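Local atomic coordinates of L-Ala-D/L-Glu Epimerase (Escherichia coli, PDB entry 1JPD), a protein that is an enzyme of the enolase superfamily, pairing an enolase-type N-terminal domain with a TIM-barrel-like C-terminal domain. Residues Ser2-Val7 against Val35-Glu39. Residues are numbered along the deposited sequence; the frame is centred on the assembly and turned at random.
Sequences SHMRTV and VELEE. Residues 2, 3 of segment 2-7 come from a tag, linker or insertion.
The carboxylate of E39 bridges H3 and R5, a compact example of one acid serving two donors of the other segment. OE2 takes R5 NE at 2.9 Å in a salt bridge, met in the guanidinium plane and nearly along the C-O axis, while OE1 receives H3 ND1 at 2.6 Å, a more bent bond (135°) with the oxygen tilted from the ring plane. A bend at chi2 (101°) brings the E39 carboxylate back to the 2-7 segment. R5 NH1 hydrogen-bonds L76 O. Further along, V7 and L37 form an antiparallel non-hydrogen-bonded pair; V7 CG2 lies 3.7 Å from L37 CD2, the two side chains running alongside each other, under helices 69-73 and 89-104, where V7 meets V69 and L72, and L37 meets L98. T6 and E38, a hydrogen-bonded pair, are joined by T6 N to E38 O (3.3 Å) and a weak return bond; their side chains lie on the other, looser face, T6 exposed and E38 partly so. These pairs join strands 6-15 and 29-39 in the N-terminal domain's three-stranded antiparallel sheet. H3 comes from a tag; without it, the carboxylate probably still has the R5 salt bridge, with R105 as a distant, weak ion-pair partner of OE1.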
# COMPACT_ATOMS: atom_id res chain seq x y z
N SER A 2 -13.41 -29.64 -13.26
CA SER A 2 -12.51 -29.30 -14.36
C SER A 2 -11.19 -28.68 -13.90
O SER A 2 -10.22 -28.62 -14.67
CB SER A 2 -13.23 -28.35 -15.34
OG SER A 2 -12.40 -28.02 -16.44
N HIS A 3 -11.15 -28.21 -12.65
CA HIS A 3 -9.95 -27.59 -12.09
C HIS A 3 -9.69 -28.04 -10.65
O HIS A 3 -10.21 -27.43 -9.72
CB HIS A 3 -10.08 -26.06 -12.11
CG HIS A 3 -10.32 -25.48 -13.48
ND1 HIS A 3 -9.36 -25.47 -14.46
CD2 HIS A 3 -11.42 -24.89 -14.01
CE1 HIS A 3 -9.85 -24.89 -15.54
NE2 HIS A 3 -11.09 -24.53 -15.30
N MET A 4 -8.91 -29.10 -10.47
CA MET A 4 -8.59 -29.59 -9.13
C MET A 4 -7.25 -28.99 -8.68
O MET A 4 -6.31 -28.92 -9.47
CB MET A 4 -8.52 -31.12 -9.12
CG MET A 4 -9.87 -31.82 -9.31
SD MET A 4 -11.06 -31.43 -8.00
CE MET A 4 -10.50 -32.54 -6.67
N ARG A 5 -7.16 -28.56 -7.42
CA ARG A 5 -5.93 -27.94 -6.93
C ARG A 5 -5.45 -28.41 -5.55
O ARG A 5 -6.22 -28.96 -4.76
CB ARG A 5 -6.12 -26.42 -6.85
CG ARG A 5 -6.66 -25.75 -8.11
CD ARG A 5 -7.26 -24.40 -7.75
NE ARG A 5 -7.74 -23.65 -8.90
CZ ARG A 5 -8.67 -22.70 -8.82
NH1 ARG A 5 -9.21 -22.40 -7.65
NH2 ARG A 5 -9.06 -22.04 -9.92
N THR A 6 -4.18 -28.16 -5.27
CA THR A 6 -3.58 -28.50 -3.98
C THR A 6 -3.19 -27.17 -3.32
O THR A 6 -2.70 -26.25 -3.99
CB THR A 6 -2.32 -29.39 -4.16
OG1 THR A 6 -1.34 -28.71 -4.95
CG2 THR A 6 -2.69 -30.70 -4.84
N VAL A 7 -3.41 -27.06 -2.02
CA VAL A 7 -3.10 -25.82 -1.31
C VAL A 7 -2.06 -25.99 -0.21
O VAL A 7 -2.11 -26.93 0.58
CB VAL A 7 -4.38 -25.22 -0.66
CG1 VAL A 7 -4.04 -23.94 0.09
CG2 VAL A 7 -5.42 -24.94 -1.73
N VAL A 35 0.58 -18.42 0.41
CA VAL A 35 -0.33 -19.44 -0.06
C VAL A 35 0.09 -19.88 -1.46
O VAL A 35 0.12 -19.08 -2.40
CB VAL A 35 -1.78 -18.96 -0.14
CG1 VAL A 35 -2.63 -19.98 -0.89
CG2 VAL A 35 -2.32 -18.75 1.27
N GLU A 36 0.42 -21.16 -1.58
CA GLU A 36 0.83 -21.72 -2.86
C GLU A 36 -0.26 -22.64 -3.40
O GLU A 36 -0.67 -23.58 -2.73
CB GLU A 36 2.14 -22.48 -2.67
CG GLU A 36 2.65 -23.18 -3.91
CD GLU A 36 4.10 -23.60 -3.77
OE1 GLU A 36 4.48 -24.62 -4.39
OE2 GLU A 36 4.87 -22.92 -3.05
N LEU A 37 -0.74 -22.33 -4.60
CA LEU A 37 -1.78 -23.13 -5.26
C LEU A 37 -1.16 -23.94 -6.39
O LEU A 37 -0.19 -23.50 -7.01
CB LEU A 37 -2.88 -22.22 -5.83
CG LEU A 37 -3.63 -21.30 -4.86
CD1 LEU A 37 -4.64 -20.48 -5.64
CD2 LEU A 37 -4.33 -22.12 -3.80
N GLU A 38 -1.71 -25.12 -6.65
CA GLU A 38 -1.17 -25.97 -7.71
C GLU A 38 -2.24 -26.59 -8.61
O GLU A 38 -2.93 -27.53 -8.22
CB GLU A 38 -0.32 -27.08 -7.10
CG GLU A 38 0.31 -28.02 -8.12
CD GLU A 38 1.82 -27.93 -8.13
OE1 GLU A 38 2.42 -27.97 -7.03
OE2 GLU A 38 2.40 -27.82 -9.23
N GLU A 39 -2.35 -26.04 -9.82
CA GLU A 39 -3.31 -26.51 -10.82
C GLU A 39 -2.52 -27.39 -11.78
O GLU A 39 -2.36 -27.08 -12.97
CB GLU A 39 -3.92 -25.32 -11.56
CG GLU A 39 -4.89 -25.70 -12.68
CD GLU A 39 -6.34 -25.55 -12.27
OE1 GLU A 39 -7.23 -25.92 -13.08
OE2 GLU A 39 -6.61 -25.07 -11.15